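Local structure of restriction endonuclease EcoP15I, restriction subunit (Escherichia coli, 4ZCF) at residues Glu688-Leu700 with Ile756-Ile770. The protein uses ATP and, together with the Mod subunit, cleaves DNA 25-27 base pairs downstream of one of two inversely oriented 5'-CAGCAG-3' sites. Numbering follows the deposited sequence.
Sequences ESEFLSIFKSFML and IFVKHGTLHKVFCDI
Two helices pack here at a crossing angle of -50°, and Phe695 of helix 688-700 meets Leu763, Val766 and Phe767 of helix 760-769 at the centre. The axes come within 9.8 Å. With chi1 at -179°, CG anti to N, the Phe695 ring reaches Leu763 and Val766. Its CD2 lies 3.5 Å from Val766 CG2, a methyl that sits at the ring edge, in the ring plane. Its CE2 is equally near Leu763 CD2. The other methyl of Val766, CG1, turns to Leu692 and lies 3.7 Å from Leu692 CD2. One valine therefore fits between side chains one helical turn apart. Leu692 CD1, the other branch, meets Thr762 CB and Lys765 CD.

This helix pair lies away from the AMP cleft of the helicase-like domain. Helix 782-798 also packs on Phe695; its Phe792 meets that ring edge-to-face (T-shaped). Met699 makes a Met-aromatic contact with Phe767. Its SD is 5.5 Å from the ring centroid and 85° off the normal, and its CE approaches the ring edge. Ile770, the first residue after helix 760-769, rests its CD1 against Lys696 CG, Met699 CB and Leu700 CG.

The Lys696 chain bends at chi2 and chi3 and brings NZ to 3.0 Å from Asp769 OD2. This is a salt bridge, although its hydrogen bond is weak. At the other end, Glu688 OE2 lies 3.3 Å from Thr762 CG2, and its hydrogen bond goes to Ser617 OG of a neighbouring subunit. Thr762 OG1 donates to Lys759 O, at the N-cap position, which also accepts from Leu763 N on the same face of its plane. Phe691 CE1 touches Val758 CG1 at 3.9 Å, and Met621 of that neighbouring subunit packs on the same phenylalanine.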
ATOM      1  N   GLU C 688      21.707  50.660  15.447  1.00 72.33           N
ATOM      2  CA  GLU C 688      20.574  50.231  14.629  1.00 71.43           C
ATOM      3  C   GLU C 688      19.632  51.405  14.463  1.00 74.62           C
ATOM      4  O   GLU C 688      19.085  51.589  13.373  1.00 73.47           O
ATOM      5  CB  GLU C 688      19.847  48.996  15.189  1.00 72.54           C
ATOM      6  CG  GLU C 688      20.179  47.690  14.475  1.00 79.20           C
ATOM      7  CD  GLU C 688      20.182  47.711  12.957  1.00 87.34           C
ATOM      8  OE1 GLU C 688      21.276  47.892  12.374  1.00 67.64           O
ATOM      9  OE2 GLU C 688      19.098  47.549  12.351  1.00 79.22           O
ATOM     10  N   SER C 689      19.521  52.246  15.528  1.00 71.63           N
ATOM     11  CA  SER C 689      18.740  53.490  15.575  1.00 71.54           C
ATOM     12  C   SER C 689      19.277  54.468  14.517  1.00 75.31           C
ATOM     13  O   SER C 689      18.488  55.167  13.859  1.00 74.67           O
ATOM     14  CB  SER C 689      18.815  54.117  16.964  1.00 75.54           C
ATOM     15  OG  SER C 689      18.487  53.191  17.990  1.00 85.22           O
ATOM     16  N   GLU C 690      20.621  54.446  14.302  1.00 71.17           N
ATOM     17  CA  GLU C 690      21.301  55.246  13.279  1.00 70.46           C
ATOM     18  C   GLU C 690      20.970  54.709  11.870  1.00 71.59           C
ATOM     19  O   GLU C 690      20.697  55.512  10.973  1.00 71.58           O
ATOM     20  CB  GLU C 690      22.818  55.279  13.532  1.00 72.01           C
ATOM     21  CG  GLU C 690      23.573  56.304  12.699  1.00 83.97           C
ATOM     22  CD  GLU C 690      25.081  56.144  12.712  1.00108.90           C
ATOM     23  OE1 GLU C 690      25.686  56.243  13.805  1.00107.70           O
ATOM     24  OE2 GLU C 690      25.659  55.928  11.623  1.00102.96           O
ATOM     25  N   PHE C 691      20.975  53.357  11.686  1.00 64.95           N
ATOM     26  CA  PHE C 691      20.630  52.700  10.412  1.00 62.54           C
ATOM     27  C   PHE C 691      19.167  52.967  10.026  1.00 64.24           C
ATOM     28  O   PHE C 691      18.868  53.179   8.846  1.00 63.24           O
ATOM     29  CB  PHE C 691      20.886  51.173  10.471  1.00 63.13           C
ATOM     30  CG  PHE C 691      20.790  50.498   9.119  1.00 63.28           C
ATOM     31  CD1 PHE C 691      19.568  50.044   8.633  1.00 65.43           C
ATOM     32  CD2 PHE C 691      21.914  50.356   8.313  1.00 64.68           C
ATOM     33  CE1 PHE C 691      19.471  49.470   7.363  1.00 65.84           C
ATOM     34  CE2 PHE C 691      21.818  49.770   7.047  1.00 67.00           C
ATOM     35  CZ  PHE C 691      20.598  49.330   6.583  1.00 64.94           C
ATOM     36  N   LEU C 692      18.266  52.914  11.028  1.00 60.03           N
ATOM     37  CA  LEU C 692      16.820  53.112  10.916  1.00 59.72           C
ATOM     38  C   LEU C 692      16.507  54.422  10.183  1.00 65.49           C
ATOM     39  O   LEU C 692      15.677  54.431   9.272  1.00 64.20           O
ATOM     40  CB  LEU C 692      16.205  53.111  12.335  1.00 59.38           C
ATOM     41  CG  LEU C 692      14.721  52.767  12.449  1.00 63.26           C
ATOM     42  CD1 LEU C 692      14.492  51.712  13.486  1.00 63.27           C
ATOM     43  CD2 LEU C 692      13.912  53.979  12.803  1.00 66.01           C
ATOM     44  N   SER C 693      17.219  55.511  10.557  1.00 64.54           N
ATOM     45  CA  SER C 693      17.079  56.846   9.978  1.00 64.88           C
ATOM     46  C   SER C 693      17.546  56.930   8.521  1.00 68.57           C
ATOM     47  O   SER C 693      16.998  57.724   7.763  1.00 67.83           O
ATOM     48  CB  SER C 693      17.778  57.888  10.847  1.00 69.09           C
ATOM     49  OG  SER C 693      19.182  57.692  10.891  1.00 81.35           O
ATOM     50  N   ILE C 694      18.536  56.103   8.126  1.00 65.81           N
ATOM     51  CA  ILE C 694      19.067  56.060   6.755  1.00 65.56           C
ATOM     52  C   ILE C 694      18.042  55.402   5.810  1.00 69.41           C
ATOM     53  O   ILE C 694      17.795  55.919   4.713  1.00 68.46           O
ATOM     54  CB  ILE C 694      20.476  55.407   6.722  1.00 68.91           C
ATOM     55  CG1 ILE C 694      21.475  56.225   7.577  1.00 69.50           C
ATOM     56  CG2 ILE C 694      20.991  55.224   5.282  1.00 69.88           C
ATOM     57  CD1 ILE C 694      22.653  55.435   8.183  1.00 78.18           C
ATOM     58  N   PHE C 695      17.417  54.291   6.261  1.00 66.32           N
ATOM     59  CA  PHE C 695      16.381  53.590   5.489  1.00 65.82           C
ATOM     60  C   PHE C 695      15.052  54.408   5.432  1.00 72.03           C
ATOM     61  O   PHE C 695      14.304  54.297   4.453  1.00 71.38           O
ATOM     62  CB  PHE C 695      16.171  52.139   5.999  1.00 66.22           C
ATOM     63  CG  PHE C 695      15.132  51.362   5.222  1.00 66.19           C
ATOM     64  CD1 PHE C 695      15.399  50.899   3.938  1.00 68.14           C
ATOM     65  CD2 PHE C 695      13.863  51.148   5.748  1.00 66.62           C
ATOM     66  CE1 PHE C 695      14.414  50.237   3.195  1.00 68.34           C
ATOM     67  CE2 PHE C 695      12.879  50.489   5.004  1.00 68.40           C
ATOM     68  CZ  PHE C 695      13.160  50.038   3.733  1.00 66.32           C
ATOM     69  N   LYS C 696      14.785  55.232   6.472  1.00 70.30           N
ATOM     70  CA  LYS C 696      13.608  56.110   6.579  1.00 70.84           C
ATOM     71  C   LYS C 696      13.691  57.243   5.534  1.00 74.55           C
ATOM     72  O   LYS C 696      12.694  57.527   4.869  1.00 73.82           O
ATOM     73  CB  LYS C 696      13.486  56.682   8.010  1.00 73.69           C
ATOM     74  CG  LYS C 696      12.279  57.604   8.240  1.00 85.43           C
ATOM     75  CD  LYS C 696      11.547  57.329   9.558  1.00 95.26           C
ATOM     76  CE  LYS C 696      12.201  57.932  10.779  1.00106.35           C
ATOM     77  NZ  LYS C 696      11.465  57.580  12.024  1.00114.99           N
ATOM     78  N   SER C 697      14.883  57.869   5.390  1.00 70.63           N
ATOM     79  CA  SER C 697      15.158  58.948   4.436  1.00 69.83           C
ATOM     80  C   SER C 697      14.883  58.485   3.006  1.00 72.50           C
ATOM     81  O   SER C 697      14.155  59.171   2.282  1.00 72.41           O
ATOM     82  CB  SER C 697      16.596  59.438   4.580  1.00 73.12           C
ATOM     83  OG  SER C 697      16.805  59.989   5.870  1.00 82.08           O
ATOM     84  N   PHE C 698      15.426  57.299   2.625  1.00 67.72           N
ATOM     85  CA  PHE C 698      15.226  56.671   1.318  1.00 67.26           C
ATOM     86  C   PHE C 698      13.725  56.378   1.094  1.00 72.42           C
ATOM     87  O   PHE C 698      13.213  56.572  -0.012  1.00 72.70           O
ATOM     88  CB  PHE C 698      16.063  55.373   1.197  1.00 68.63           C
ATOM     89  CG  PHE C 698      15.401  54.272   0.397  1.00 70.38           C
ATOM     90  CD1 PHE C 698      15.404  54.302  -0.995  1.00 73.59           C
ATOM     91  CD2 PHE C 698      14.725  53.234   1.034  1.00 72.68           C
ATOM     92  CE1 PHE C 698      14.727  53.326  -1.731  1.00 74.57           C
ATOM     93  CE2 PHE C 698      14.070  52.244   0.293  1.00 75.41           C
ATOM     94  CZ  PHE C 698      14.090  52.287  -1.082  1.00 73.71           C
ATOM     95  N   MET C 699      13.045  55.881   2.141  1.00 68.38           N
ATOM     96  CA  MET C 699      11.629  55.533   2.102  1.00 68.14           C
ATOM     97  C   MET C 699      10.709  56.732   1.822  1.00 75.24           C
ATOM     98  O   MET C 699       9.740  56.587   1.075  1.00 74.47           O
ATOM     99  CB  MET C 699      11.227  54.802   3.395  1.00 69.56           C
ATOM    100  CG  MET C 699      10.237  53.691   3.171  1.00 71.55           C
ATOM    101  SD  MET C 699      10.809  52.424   2.020  1.00 73.51           S
ATOM    102  CE  MET C 699       9.278  51.825   1.486  1.00 70.02           C
ATOM    103  N   LEU C 700      11.030  57.910   2.409  1.00 74.72           N
ATOM    104  CA  LEU C 700      10.286  59.166   2.259  1.00 75.79           C
ATOM    105  C   LEU C 700      10.552  59.825   0.890  1.00 83.46           C
ATOM    106  O   LEU C 700       9.618  60.362   0.286  1.00 83.43           O
ATOM    107  CB  LEU C 700      10.608  60.142   3.411  1.00 75.64           C
ATOM    108  CG  LEU C 700      10.183  59.724   4.825  1.00 79.86           C
ATOM    109  CD1 LEU C 700      11.050  60.385   5.874  1.00 79.61           C
ATOM    110  CD2 LEU C 700       8.723  60.023   5.085  1.00 82.59           C
ATOM    111  N   ILE C 756      16.995  42.590   1.269  1.00 67.58           N
ATOM    112  CA  ILE C 756      17.656  43.888   1.349  1.00 67.45           C
ATOM    113  C   ILE C 756      18.912  44.094   2.192  1.00 72.16           C
ATOM    114  O   ILE C 756      19.426  45.193   2.198  1.00 73.07           O
ATOM    115  CB  ILE C 756      16.682  45.022   1.690  1.00 70.26           C
ATOM    116  CG1 ILE C 756      15.853  44.670   2.903  1.00 70.66           C
ATOM    117  CG2 ILE C 756      15.772  45.303   0.525  1.00 70.24           C
ATOM    118  CD1 ILE C 756      15.024  45.816   3.407  1.00 76.73           C
ATOM    119  N   PHE C 757      19.445  43.090   2.878  1.00 67.49           N
ATOM    120  CA  PHE C 757      18.941  42.573   4.142  1.00 65.42           C
ATOM    121  C   PHE C 757      18.904  43.561   5.285  1.00 64.13           C
ATOM    122  O   PHE C 757      19.923  43.969   5.787  1.00 62.44           O
ATOM    123  CB  PHE C 757      19.964  41.541   4.601  1.00 67.02           C
ATOM    124  CG  PHE C 757      20.231  40.466   3.609  1.00 68.66           C
ATOM    125  CD1 PHE C 757      20.761  40.754   2.392  1.00 71.62           C
ATOM    126  CD2 PHE C 757      19.949  39.163   3.911  1.00 71.21           C
ATOM    127  CE1 PHE C 757      20.994  39.768   1.475  1.00 72.87           C
ATOM    128  CE2 PHE C 757      20.180  38.166   3.004  1.00 74.27           C
ATOM    129  CZ  PHE C 757      20.699  38.472   1.778  1.00 72.51           C
ATOM    130  N   VAL C 758      17.719  43.799   5.806  1.00 57.26           N
ATOM    131  CA  VAL C 758      17.541  44.615   7.016  1.00 55.81           C
ATOM    132  C   VAL C 758      16.573  43.997   8.028  1.00 58.04           C
ATOM    133  O   VAL C 758      15.640  43.307   7.630  1.00 57.99           O
ATOM    134  CB  VAL C 758      17.483  46.187   6.861  1.00 59.00           C
ATOM    135  CG1 VAL C 758      17.678  46.668   5.424  1.00 58.35           C
ATOM    136  CG2 VAL C 758      16.256  46.821   7.504  1.00 58.57           C
ATOM    137  N   LYS C 759      16.849  44.199   9.337  1.00 53.50           N
ATOM    138  CA  LYS C 759      16.090  43.681  10.474  1.00 53.09           C
ATOM    139  C   LYS C 759      14.595  43.847  10.322  1.00 61.09           C
ATOM    140  O   LYS C 759      14.143  44.898   9.878  1.00 62.07           O
ATOM    141  CB  LYS C 759      16.543  44.340  11.776  1.00 53.57           C
ATOM    142  CG  LYS C 759      17.728  43.680  12.458  1.00 52.91           C
ATOM    143  CD  LYS C 759      17.880  44.242  13.871  1.00 48.93           C
ATOM    144  CE  LYS C 759      18.621  43.313  14.792  1.00 53.95           C
ATOM    145  NZ  LYS C 759      18.076  43.371  16.184  1.00 57.79           N
ATOM    146  N   HIS C 760      13.829  42.803  10.690  1.00 59.54           N
ATOM    147  CA  HIS C 760      12.366  42.789  10.652  1.00 60.11           C
ATOM    148  C   HIS C 760      11.818  43.932  11.493  1.00 65.66           C
ATOM    149  O   HIS C 760      10.891  44.595  11.053  1.00 66.55           O
ATOM    150  CB  HIS C 760      11.809  41.459  11.194  1.00 60.79           C
ATOM    151  CG  HIS C 760      11.832  40.335  10.216  1.00 64.65           C
ATOM    152  ND1 HIS C 760      12.970  39.570  10.020  1.00 67.19           N
ATOM    153  CD2 HIS C 760      10.836  39.841   9.447  1.00 66.85           C
ATOM    154  CE1 HIS C 760      12.641  38.657   9.117  1.00 66.63           C
ATOM    155  NE2 HIS C 760      11.367  38.780   8.742  1.00 66.90           N
ATOM    156  N   GLY C 761      12.399  44.138  12.684  1.00 62.09           N
ATOM    157  CA  GLY C 761      12.004  45.171  13.635  1.00 61.56           C
ATOM    158  C   GLY C 761      12.249  46.593  13.177  1.00 65.33           C
ATOM    159  O   GLY C 761      11.446  47.479  13.473  1.00 64.01           O
ATOM    160  N   THR C 762      13.366  46.830  12.464  1.00 62.46           N
ATOM    161  CA  THR C 762      13.708  48.170  11.972  1.00 61.91           C
ATOM    162  C   THR C 762      12.890  48.569  10.729  1.00 63.74           C
ATOM    163  O   THR C 762      12.633  49.756  10.538  1.00 62.78           O
ATOM    164  CB  THR C 762      15.217  48.362  11.864  1.00 69.78           C
ATOM    165  OG1 THR C 762      15.712  47.496  10.850  1.00 75.79           O
ATOM    166  CG2 THR C 762      15.939  48.115  13.198  1.00 64.05           C
ATOM    167  N   LEU C 763      12.466  47.571   9.911  1.00 58.29           N
ATOM    168  CA  LEU C 763      11.617  47.744   8.731  1.00 57.15           C
ATOM    169  C   LEU C 763      10.204  48.055   9.218  1.00 61.79           C
ATOM    170  O   LEU C 763       9.527  48.921   8.669  1.00 62.22           O
ATOM    171  CB  LEU C 763      11.579  46.449   7.885  1.00 56.80           C
ATOM    172  CG  LEU C 763      12.808  46.090   7.062  1.00 60.07           C
ATOM    173  CD1 LEU C 763      12.696  44.696   6.482  1.00 59.21           C
ATOM    174  CD2 LEU C 763      13.047  47.096   5.973  1.00 62.25           C
ATOM    175  N   HIS C 764       9.765  47.341  10.254  1.00 57.57           N
ATOM    176  CA  HIS C 764       8.461  47.523  10.873  1.00 57.36           C
ATOM    177  C   HIS C 764       8.366  48.894  11.578  1.00 62.68           C
ATOM    178  O   HIS C 764       7.325  49.538  11.518  1.00 61.24           O
ATOM    179  CB  HIS C 764       8.202  46.363  11.844  1.00 57.48           C
ATOM    180  CG  HIS C 764       6.979  46.522  12.678  1.00 60.69           C
ATOM    181  ND1 HIS C 764       5.712  46.442  12.126  1.00 62.67           N
ATOM    182  CD2 HIS C 764       6.869  46.729  14.009  1.00 62.58           C
ATOM    183  CE1 HIS C 764       4.872  46.621  13.131  1.00 62.26           C
ATOM    184  NE2 HIS C 764       5.524  46.794  14.287  1.00 62.65           N
ATOM    185  N   LYS C 765       9.458  49.328  12.235  1.00 62.27           N
ATOM    186  CA  LYS C 765       9.532  50.601  12.958  1.00 63.21           C
ATOM    187  C   LYS C 765       9.364  51.799  12.017  1.00 69.16           C
ATOM    188  O   LYS C 765       8.577  52.695  12.324  1.00 69.21           O
ATOM    189  CB  LYS C 765      10.835  50.712  13.772  1.00 65.38           C
ATOM    190  CG  LYS C 765      10.725  50.145  15.181  1.00 77.30           C
ATOM    191  CD  LYS C 765      12.098  50.009  15.842  1.00 85.80           C
ATOM    192  CE  LYS C 765      12.152  48.935  16.904  1.00 95.29           C
ATOM    193  NZ  LYS C 765      11.355  49.281  18.114  1.00104.32           N
ATOM    194  N   VAL C 766      10.087  51.802  10.875  1.00 65.82           N
ATOM    195  CA  VAL C 766      10.004  52.861   9.873  1.00 65.53           C
ATOM    196  C   VAL C 766       8.607  52.907   9.248  1.00 69.39           C
ATOM    197  O   VAL C 766       7.985  53.969   9.271  1.00 69.48           O
ATOM    198  CB  VAL C 766      11.148  52.871   8.828  1.00 69.45           C
ATOM    199  CG1 VAL C 766      12.482  53.222   9.466  1.00 68.97           C
ATOM    200  CG2 VAL C 766      11.244  51.554   8.076  1.00 69.55           C
ATOM    201  N   PHE C 767       8.075  51.743   8.807  1.00 64.85           N
ATOM    202  CA  PHE C 767       6.731  51.624   8.232  1.00 64.26           C
ATOM    203  C   PHE C 767       5.632  52.104   9.203  1.00 71.16           C
ATOM    204  O   PHE C 767       4.592  52.580   8.754  1.00 71.31           O
ATOM    205  CB  PHE C 767       6.452  50.191   7.731  1.00 65.07           C
ATOM    206  CG  PHE C 767       7.295  49.675   6.576  1.00 65.22           C
ATOM    207  CD1 PHE C 767       7.857  50.551   5.653  1.00 67.23           C
ATOM    208  CD2 PHE C 767       7.480  48.311   6.384  1.00 65.99           C
ATOM    209  CE1 PHE C 767       8.625  50.072   4.589  1.00 67.72           C
ATOM    210  CE2 PHE C 767       8.247  47.833   5.317  1.00 68.34           C
ATOM    211  CZ  PHE C 767       8.813  48.715   4.426  1.00 66.53           C
ATOM    212  N   CYS C 768       5.885  52.023  10.517  1.00 70.09           N
ATOM    213  CA  CYS C 768       4.966  52.490  11.551  1.00 71.39           C
ATOM    214  C   CYS C 768       4.953  54.011  11.583  1.00 77.91           C
ATOM    215  O   CYS C 768       3.874  54.607  11.663  1.00 78.27           O
ATOM    216  CB  CYS C 768       5.331  51.905  12.912  1.00 72.12           C
ATOM    217  SG  CYS C 768       4.613  50.275  13.234  1.00 76.33           S
ATOM    218  N   ASP C 769       6.155  54.634  11.508  1.00 75.43           N
ATOM    219  CA  ASP C 769       6.370  56.085  11.487  1.00 75.49           C
ATOM    220  C   ASP C 769       5.835  56.698  10.169  1.00 80.84           C
ATOM    221  O   ASP C 769       4.945  57.556  10.200  1.00 80.57           O
ATOM    222  CB  ASP C 769       7.872  56.401  11.663  1.00 76.61           C
ATOM    223  CG  ASP C 769       8.439  56.064  13.030  1.00 80.72           C
ATOM    224  OD1 ASP C 769       7.813  56.449  14.047  1.00 79.21           O
ATOM    225  OD2 ASP C 769       9.539  55.467  13.085  1.00 84.56           O
ATOM    226  N   ILE C 770       6.361  56.207   9.027  1.00 77.81           N
ATOM    227  CA  ILE C 770       6.056  56.597   7.650  1.00 77.98           C
ATOM    228  C   ILE C 770       4.548  56.761   7.337  1.00 84.93           C
ATOM    229  O   ILE C 770       3.723  55.971   7.808  1.00 85.23           O
ATOM    230  CB  ILE C 770       6.844  55.660   6.666  1.00 80.45           C
ATOM    231  CG1 ILE C 770       7.830  56.418   5.781  1.00 80.24           C
ATOM    232  CG2 ILE C 770       6.008  54.630   5.897  1.00 80.97           C
ATOM    233  CD1 ILE C 770       9.232  56.371   6.273  1.00 82.35           C
TER